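Local coordinates for protein adenosine 5'-monophosphoramidase HNT1 (Candida albicans, PDB 6IQ1) that probably hydrolyses adenosine 5'-monophosphoramidates to AMP and an amine, as a homodimeric member of the histidine triad (HINT) family, at residues Cys7-Ile12 against Gln100-Val105; Tyr88-Asn93 against Val105-Ile110. One frame throughout, in Å; residues are numbered along the deposited sequence.

Interaction 1, a zinc site, and interaction 2, a strand pair, show how a metal-bound loop can lead through the probable catalytic H106 into strand 107-112. They share V105, and their centres lie about 14 Å apart. The F9 ring of interaction 1 meets the imidazole of H106, the probable nucleophile, edge-to-face, with F9 CE2 3.4 Å from H106 CG. H106 ND1 is also hydrogen-bonded to the carbonyl O of zinc ligand H104, which helps to fix its ring. Q100 CD lies 3.2 Å from N93 O; both residues belong to the likely AMP pocket. The zinc itself is about 8 Å from the nearest V105 side-chain atom.

Interaction 1 (Cys7-Ile12 against Gln100-Val105); sequences CIFCKI and QVVDHV. With ZN (zinc ion), chain H.
C7, C10 and H104 converge on a zinc ion in a Cys2His2 site, which pins the start of helix 8-14, through its CxxC pair, to the loop leading into the histidine triad motif. H49 supplies the fourth ligand. Because C7 SG stands anti to its backbone N (chi1 167°), it turns in over the first turn of the helix, where it binds the zinc at 2.3 Å and also accepts a nearly straight capping bond from C10 N. The C10 SG-zinc bond is longer, 2.5 Å, and this sulfur lies at the edge of the H104 imidazole, in its plane. That imidazole presents ND1 to the metal at 2.2 Å. Its other nitrogen, NE2, is held by P46 O, so the ring is fixed at both nitrogens.

F9, between the two cysteines, packs on H104 and V102. Its CB rests over one face of the H104 ring, displaced toward the rim, in a CH-pi contact of 4.2 Å from CB to the H104 ring centroid. Farther out, its phenyl ring receives V102 CG1 over one face, while H104 O approaches the ring edge. V102 CG1 is also the closest contact of I8 CG2, and the I8 and V102 side chains cross at about a right angle. Strand 42-46 meets F9 through L43 and I45. V102 CG1 stands 3.9 Å from the F9 ring centroid, 16° off the ring normal.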
ATOM      1  N   CYS D   7      12.037 -11.741  15.735  1.00 53.22           N
ATOM      2  CA  CYS D   7      11.565 -10.770  14.764  1.00 42.56           C
ATOM      3  C   CYS D   7      11.797  -9.380  15.321  1.00 36.27           C
ATOM      4  O   CYS D   7      11.266  -9.036  16.383  1.00 39.13           O
ATOM      5  CB  CYS D   7      10.084 -10.983  14.449  1.00 42.04           C
ATOM      6  SG  CYS D   7       9.321  -9.608  13.543  1.00 36.00           S
ATOM      7  N   ILE D   8      12.579  -8.586  14.593  1.00 37.12           N
ATOM      8  CA  ILE D   8      12.921  -7.238  15.041  1.00 38.48           C
ATOM      9  C   ILE D   8      11.663  -6.401  15.240  1.00 35.42           C
ATOM     10  O   ILE D   8      11.597  -5.584  16.164  1.00 34.52           O
ATOM     11  CB  ILE D   8      13.917  -6.583  14.049  1.00 42.14           C
ATOM     12  CG1 ILE D   8      14.561  -5.341  14.647  1.00 44.27           C
ATOM     13  CG2 ILE D   8      13.262  -6.169  12.735  1.00 38.68           C
ATOM     14  CD1 ILE D   8      15.902  -5.616  15.243  1.00 52.65           C
ATOM     15  N   PHE D   9      10.631  -6.616  14.412  1.00 34.65           N
ATOM     16  CA  PHE D   9       9.427  -5.800  14.515  1.00 36.43           C
ATOM     17  C   PHE D   9       8.578  -6.215  15.716  1.00 34.35           C
ATOM     18  O   PHE D   9       8.013  -5.357  16.404  1.00 34.83           O
ATOM     19  CB  PHE D   9       8.636  -5.861  13.205  1.00 33.41           C
ATOM     20  CG  PHE D   9       9.207  -4.985  12.117  1.00 33.20           C
ATOM     21  CD1 PHE D   9      10.325  -4.192  12.361  1.00 32.73           C
ATOM     22  CD2 PHE D   9       8.641  -4.964  10.842  1.00 38.41           C
ATOM     23  CE1 PHE D   9      10.862  -3.390  11.363  1.00 32.70           C
ATOM     24  CE2 PHE D   9       9.169  -4.164   9.822  1.00 33.95           C
ATOM     25  CZ  PHE D   9      10.281  -3.376  10.086  1.00 36.37           C
ATOM     26  N   CYS D  10       8.480  -7.521  15.989  1.00 33.70           N
ATOM     27  CA  CYS D  10       7.891  -7.974  17.250  1.00 34.22           C
ATOM     28  C   CYS D  10       8.648  -7.419  18.460  1.00 38.10           C
ATOM     29  O   CYS D  10       8.036  -6.917  19.409  1.00 39.04           O
ATOM     30  CB  CYS D  10       7.854  -9.498  17.294  1.00 31.31           C
ATOM     31  SG  CYS D  10       6.523 -10.223  16.324  1.00 33.59           S
ATOM     32  N   LYS D  11       9.988  -7.504  18.451  1.00 36.31           N
ATOM     33  CA  LYS D  11      10.757  -6.955  19.565  1.00 37.66           C
ATOM     34  C   LYS D  11      10.526  -5.452  19.703  1.00 38.82           C
ATOM     35  O   LYS D  11      10.441  -4.932  20.823  1.00 41.09           O
ATOM     36  CB  LYS D  11      12.251  -7.234  19.384  1.00 42.32           C
ATOM     37  CG  LYS D  11      12.719  -8.660  19.654  1.00 43.86           C
ATOM     38  CD  LYS D  11      14.071  -8.896  18.952  1.00 40.96           C
ATOM     39  CE  LYS D  11      14.639 -10.289  19.196  1.00 50.42           C
ATOM     40  NZ  LYS D  11      15.479 -10.728  18.035  1.00 60.46           N
ATOM     41  N   ILE D  12      10.436  -4.733  18.577  1.00 33.42           N
ATOM     42  CA  ILE D  12      10.194  -3.292  18.628  1.00 34.16           C
ATOM     43  C   ILE D  12       8.834  -2.997  19.259  1.00 41.14           C
ATOM     44  O   ILE D  12       8.701  -2.073  20.075  1.00 39.24           O
ATOM     45  CB  ILE D  12      10.306  -2.675  17.223  1.00 35.02           C
ATOM     46  CG1 ILE D  12      11.758  -2.352  16.865  1.00 37.54           C
ATOM     47  CG2 ILE D  12       9.460  -1.404  17.116  1.00 35.18           C
ATOM     48  CD1 ILE D  12      11.965  -1.998  15.378  1.00 33.19           C
ATOM     49  N   GLN D 100      11.086  -7.095  -0.046  1.00 30.59           N
ATOM     50  CA  GLN D 100      10.811  -7.272   1.383  1.00 33.47           C
ATOM     51  C   GLN D 100      11.983  -7.952   2.092  1.00 36.54           C
ATOM     52  O   GLN D 100      12.377  -9.066   1.721  1.00 33.86           O
ATOM     53  CB  GLN D 100       9.544  -8.098   1.599  1.00 33.10           C
ATOM     54  CG  GLN D 100       9.203  -8.276   3.074  1.00 31.03           C
ATOM     55  CD  GLN D 100       8.096  -9.272   3.272  1.00 32.65           C
ATOM     56  OE1 GLN D 100       7.812 -10.075   2.385  1.00 34.27           O
ATOM     57  NE2 GLN D 100       7.460  -9.231   4.429  1.00 32.53           N
ATOM     58  N   VAL D 101      12.492  -7.310   3.142  1.00 36.99           N
ATOM     59  CA  VAL D 101      13.647  -7.812   3.889  1.00 42.17           C
ATOM     60  C   VAL D 101      13.244  -8.406   5.235  1.00 40.91           C
ATOM     61  O   VAL D 101      13.694  -9.494   5.591  1.00 43.15           O
ATOM     62  CB  VAL D 101      14.700  -6.694   4.067  1.00 43.48           C
ATOM     63  CG1 VAL D 101      15.818  -7.175   4.971  1.00 34.62           C
ATOM     64  CG2 VAL D 101      15.234  -6.256   2.707  1.00 38.00           C
ATOM     65  N   VAL D 102      12.418  -7.689   6.008  1.00 35.89           N
ATOM     66  CA  VAL D 102      11.940  -8.161   7.309  1.00 36.59           C
ATOM     67  C   VAL D 102      10.602  -8.859   7.111  1.00 37.44           C
ATOM     68  O   VAL D 102       9.664  -8.272   6.557  1.00 37.87           O
ATOM     69  CB  VAL D 102      11.801  -6.994   8.304  1.00 40.97           C
ATOM     70  CG1 VAL D 102      11.151  -7.458   9.612  1.00 36.01           C
ATOM     71  CG2 VAL D 102      13.139  -6.339   8.567  1.00 34.34           C
ATOM     72  N   ASP D 103      10.503 -10.101   7.582  1.00 36.95           N
ATOM     73  CA  ASP D 103       9.327 -10.951   7.377  1.00 36.22           C
ATOM     74  C   ASP D 103       8.216 -10.714   8.407  1.00 37.00           C
ATOM     75  O   ASP D 103       7.629 -11.661   8.945  1.00 37.54           O
ATOM     76  CB  ASP D 103       9.765 -12.411   7.361  1.00 35.40           C
ATOM     77  CG  ASP D 103      10.749 -12.706   6.227  1.00 46.26           C
ATOM     78  OD1 ASP D 103      10.514 -12.241   5.080  1.00 46.51           O
ATOM     79  OD2 ASP D 103      11.772 -13.381   6.488  1.00 46.82           O
ATOM     80  N   HIS D 104       7.920  -9.442   8.685  1.00 36.81           N
ATOM     81  CA  HIS D 104       6.727  -8.997   9.401  1.00 35.17           C
ATOM     82  C   HIS D 104       6.094  -7.883   8.569  1.00 33.74           C
ATOM     83  O   HIS D 104       6.758  -6.887   8.260  1.00 32.66           O
ATOM     84  CB  HIS D 104       7.098  -8.503  10.802  1.00 31.59           C
ATOM     85  CG  HIS D 104       5.930  -8.097  11.651  1.00 36.84           C
ATOM     86  ND1 HIS D 104       5.711  -8.617  12.911  1.00 37.08           N
ATOM     87  CD2 HIS D 104       4.948  -7.186  11.452  1.00 38.23           C
ATOM     88  CE1 HIS D 104       4.635  -8.062  13.441  1.00 34.89           C
ATOM     89  NE2 HIS D 104       4.154  -7.186  12.578  1.00 34.65           N
ATOM     90  N   VAL D 105       4.828  -8.067   8.188  1.00 31.75           N
ATOM     91  CA  VAL D 105       4.128  -7.109   7.338  1.00 29.73           C
ATOM     92  C   VAL D 105       4.356  -5.696   7.846  1.00 28.34           C
ATOM     93  O   VAL D 105       4.099  -5.389   9.013  1.00 32.18           O
ATOM     94  CB  VAL D 105       2.625  -7.448   7.286  1.00 31.66           C
ATOM     95  CG1 VAL D 105       1.801  -6.315   6.614  1.00 27.32           C
ATOM     96  CG2 VAL D 105       2.425  -8.757   6.566  1.00 27.18           C
TER
HETATM   97 ZN    ZN H 201       7.111 -10.032  13.931  1.00 46.06          ZN

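Interaction 2 (Tyr88-Asn93 against Val105-Ile110); sequences YNVLQN and VHFHLI
A chi1 of -161° at Q92, with CG anti to the backbone N, puts CG over the ring of F107, and a bend at chi2 (-97°) then turns the amide toward V105. Q92 CG sits almost over the ring centre, 3.7 Å from the F107 centroid and 8° off the normal, a CH-pi contact. The two residues lie on neighbouring antiparallel strands, 87-94 and 107-112, of the HIT-fold sheet, the second of which carries much of the histidine triad motif (H104, H106 and H108). The Q92 amide runs on past the aromatic ring: NE2 comes within 3.7 Å of V105 CG1, and OE1 is taken by N94.

On this same face, V90 packs against F107, and L109 CD1 touches Y88 CD2 at 3.6 Å; helix 58-74 packs on F107 and L109. Paired backbone bonds hold the strands together. H108 N reaches L91 O at 2.8 Å in a nearly straight bond, and N89 and I110 exchange bonds in both directions. Strand 87-94 also pairs with a strand of the second subunit, so the sheet continues across the dimer.

The opposite face carries N89, L91, H108 and I110. L91 O lies at the edge of the H108 imidazole, near CD2, and H108 ND1 is hydrogen-bonded to H41. W123 of the second subunit meets this ring edge-to-face. H106, H108 and N93 belong to the likely AMP site, where one water lies 3.0 Å from N93 ND2, 3.2 Å from H108 NE2 and, by a weak bond, 2.8 Å from H106 NE2.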
ATOM      1  N   TYR D  88       3.004  11.531  -2.004  1.00 28.51           N
ATOM      2  CA  TYR D  88       3.434  10.443  -1.132  1.00 29.58           C
ATOM      3  C   TYR D  88       2.962   9.098  -1.679  1.00 31.49           C
ATOM      4  O   TYR D  88       2.016   9.013  -2.475  1.00 26.85           O
ATOM      5  CB  TYR D  88       2.956  10.637   0.322  1.00 29.36           C
ATOM      6  CG  TYR D  88       1.459  10.757   0.566  1.00 30.84           C
ATOM      7  CD1 TYR D  88       0.817  11.990   0.484  1.00 30.22           C
ATOM      8  CD2 TYR D  88       0.705   9.649   0.938  1.00 29.64           C
ATOM      9  CE1 TYR D  88      -0.542  12.113   0.728  1.00 32.53           C
ATOM     10  CE2 TYR D  88      -0.653   9.761   1.208  1.00 29.93           C
ATOM     11  CZ  TYR D  88      -1.275  10.995   1.098  1.00 31.89           C
ATOM     12  OH  TYR D  88      -2.629  11.105   1.337  1.00 26.60           O
ATOM     13  N   ASN D  89       3.653   8.045  -1.237  1.00 28.42           N
ATOM     14  CA  ASN D  89       3.379   6.672  -1.632  1.00 27.54           C
ATOM     15  C   ASN D  89       3.104   5.800  -0.408  1.00 31.36           C
ATOM     16  O   ASN D  89       3.711   5.981   0.654  1.00 28.14           O
ATOM     17  CB  ASN D  89       4.547   6.099  -2.426  1.00 23.99           C
ATOM     18  CG  ASN D  89       4.715   6.779  -3.765  1.00 31.42           C
ATOM     19  OD1 ASN D  89       5.526   7.705  -3.905  1.00 28.68           O
ATOM     20  ND2 ASN D  89       3.935   6.333  -4.768  1.00 28.91           N
ATOM     21  N   VAL D  90       2.183   4.852  -0.563  1.00 28.19           N
ATOM     22  CA  VAL D  90       1.984   3.785   0.409  1.00 28.87           C
ATOM     23  C   VAL D  90       2.443   2.496  -0.261  1.00 29.42           C
ATOM     24  O   VAL D  90       1.927   2.127  -1.323  1.00 30.49           O
ATOM     25  CB  VAL D  90       0.522   3.710   0.882  1.00 28.35           C
ATOM     26  CG1 VAL D  90       0.357   2.704   2.048  1.00 21.99           C
ATOM     27  CG2 VAL D  90       0.048   5.091   1.326  1.00 21.52           C
ATOM     28  N   LEU D  91       3.447   1.836   0.326  1.00 26.54           N
ATOM     29  CA  LEU D  91       4.019   0.630  -0.261  1.00 26.76           C
ATOM     30  C   LEU D  91       4.045  -0.508   0.755  1.00 29.18           C
ATOM     31  O   LEU D  91       4.357  -0.298   1.933  1.00 29.35           O
ATOM     32  CB  LEU D  91       5.432   0.890  -0.768  1.00 29.44           C
ATOM     33  CG  LEU D  91       6.154  -0.292  -1.423  1.00 27.73           C
ATOM     34  CD1 LEU D  91       5.373  -0.757  -2.628  1.00 28.98           C
ATOM     35  CD2 LEU D  91       7.586   0.101  -1.812  1.00 27.81           C
ATOM     36  N   GLN D  92       3.716  -1.711   0.292  1.00 26.36           N
ATOM     37  CA  GLN D  92       3.803  -2.922   1.099  1.00 28.56           C
ATOM     38  C   GLN D  92       4.360  -4.036   0.225  1.00 29.18           C
ATOM     39  O   GLN D  92       3.869  -4.244  -0.890  1.00 28.92           O
ATOM     40  CB  GLN D  92       2.432  -3.317   1.670  1.00 26.40           C
ATOM     41  CG  GLN D  92       2.515  -4.255   2.863  1.00 23.72           C
ATOM     42  CD  GLN D  92       2.324  -5.694   2.468  1.00 27.23           C
ATOM     43  OE1 GLN D  92       1.593  -5.980   1.523  1.00 29.76           O
ATOM     44  NE2 GLN D  92       2.983  -6.609   3.171  1.00 25.54           N
ATOM     45  N   ASN D  93       5.392  -4.728   0.716  1.00 26.14           N
ATOM     46  CA  ASN D  93       6.166  -5.669  -0.087  1.00 27.77           C
ATOM     47  C   ASN D  93       6.073  -7.077   0.483  1.00 31.99           C
ATOM     48  O   ASN D  93       6.139  -7.273   1.705  1.00 30.79           O
ATOM     49  CB  ASN D  93       7.638  -5.271  -0.166  1.00 27.80           C
ATOM     50  CG  ASN D  93       7.847  -3.819  -0.600  1.00 31.68           C
ATOM     51  OD1 ASN D  93       7.139  -3.285  -1.469  1.00 29.01           O
ATOM     52  ND2 ASN D  93       8.854  -3.185  -0.011  1.00 31.92           N
ATOM     53  N   VAL D 105       4.828  -8.067   8.188  1.00 31.75           N
ATOM     54  CA  VAL D 105       4.128  -7.109   7.338  1.00 29.73           C
ATOM     55  C   VAL D 105       4.356  -5.696   7.846  1.00 28.34           C
ATOM     56  O   VAL D 105       4.099  -5.389   9.013  1.00 32.18           O
ATOM     57  CB  VAL D 105       2.625  -7.448   7.286  1.00 31.66           C
ATOM     58  CG1 VAL D 105       1.801  -6.315   6.614  1.00 27.32           C
ATOM     59  CG2 VAL D 105       2.425  -8.757   6.566  1.00 27.18           C
ATOM     60  N   HIS D 106       4.847  -4.827   6.969  1.00 24.94           N
ATOM     61  CA  HIS D 106       5.010  -3.420   7.302  1.00 28.31           C
ATOM     62  C   HIS D 106       4.644  -2.578   6.093  1.00 30.22           C
ATOM     63  O   HIS D 106       5.032  -2.896   4.965  1.00 28.66           O
ATOM     64  CB  HIS D 106       6.438  -3.070   7.771  1.00 28.02           C
ATOM     65  CG  HIS D 106       7.531  -3.547   6.863  1.00 27.76           C
ATOM     66  ND1 HIS D 106       7.778  -4.883   6.625  1.00 30.33           N
ATOM     67  CD2 HIS D 106       8.475  -2.861   6.171  1.00 25.99           C
ATOM     68  CE1 HIS D 106       8.810  -4.997   5.803  1.00 31.77           C
ATOM     69  NE2 HIS D 106       9.251  -3.786   5.515  1.00 27.88           N
ATOM     70  N   PHE D 107       3.898  -1.514   6.342  1.00 28.29           N
ATOM     71  CA  PHE D 107       3.532  -0.550   5.326  1.00 27.97           C
ATOM     72  C   PHE D 107       4.472   0.645   5.404  1.00 28.85           C
ATOM     73  O   PHE D 107       4.820   1.099   6.498  1.00 33.93           O
ATOM     74  CB  PHE D 107       2.073  -0.116   5.536  1.00 28.93           C
ATOM     75  CG  PHE D 107       1.072  -1.146   5.091  1.00 27.10           C
ATOM     76  CD1 PHE D 107       0.739  -2.206   5.912  1.00 27.73           C
ATOM     77  CD2 PHE D 107       0.476  -1.062   3.835  1.00 27.38           C
ATOM     78  CE1 PHE D 107      -0.177  -3.164   5.494  1.00 30.09           C
ATOM     79  CE2 PHE D 107      -0.441  -2.004   3.412  1.00 23.97           C
ATOM     80  CZ  PHE D 107      -0.762  -3.061   4.233  1.00 25.80           C
ATOM     81  N   HIS D 108       4.888   1.153   4.250  1.00 27.56           N
ATOM     82  CA  HIS D 108       5.692   2.369   4.186  1.00 27.11           C
ATOM     83  C   HIS D 108       4.800   3.552   3.816  1.00 29.09           C
ATOM     84  O   HIS D 108       4.068   3.501   2.815  1.00 28.11           O
ATOM     85  CB  HIS D 108       6.821   2.262   3.150  1.00 30.23           C
ATOM     86  CG  HIS D 108       7.746   1.101   3.345  1.00 29.38           C
ATOM     87  ND1 HIS D 108       8.952   1.213   4.002  1.00 28.29           N
ATOM     88  CD2 HIS D 108       7.646  -0.191   2.951  1.00 27.98           C
ATOM     89  CE1 HIS D 108       9.552   0.034   4.014  1.00 30.14           C
ATOM     90  NE2 HIS D 108       8.778  -0.836   3.387  1.00 30.29           N
ATOM     91  N   LEU D 109       4.870   4.615   4.607  1.00 29.20           N
ATOM     92  CA  LEU D 109       4.302   5.913   4.243  1.00 28.27           C
ATOM     93  C   LEU D 109       5.478   6.801   3.855  1.00 32.43           C
ATOM     94  O   LEU D 109       6.261   7.209   4.721  1.00 36.12           O
ATOM     95  CB  LEU D 109       3.500   6.527   5.389  1.00 26.85           C
ATOM     96  CG  LEU D 109       3.114   7.987   5.123  1.00 30.70           C
ATOM     97  CD1 LEU D 109       2.292   8.115   3.840  1.00 30.06           C
ATOM     98  CD2 LEU D 109       2.361   8.600   6.276  1.00 27.04           C
ATOM     99  N   ILE D 110       5.630   7.068   2.559  1.00 31.09           N
ATOM    100  CA  ILE D 110       6.844   7.717   2.072  1.00 30.21           C
ATOM    101  C   ILE D 110       6.515   9.048   1.416  1.00 32.16           C
ATOM    102  O   ILE D 110       5.928   9.065   0.326  1.00 30.59           O
ATOM    103  CB  ILE D 110       7.598   6.840   1.070  1.00 29.09           C
ATOM    104  CG1 ILE D 110       7.680   5.395   1.546  1.00 30.05           C
ATOM    105  CG2 ILE D 110       8.972   7.423   0.826  1.00 31.36           C
ATOM    106  CD1 ILE D 110       8.143   4.443   0.440  1.00 30.08           C
TER
HETATM  107  O   HOH W   1       7.418   8.473  -2.215  1.00 37.06           O
HETATM  108  O   HOH W   2       5.889  -6.356   4.334  1.00 30.73           O
HETATM  109  O   HOH W   3       9.784  -3.772   2.746  1.00 22.33           O
HETATM  110  O   HOH W   4       6.661  -3.652   3.225  1.00 28.91           O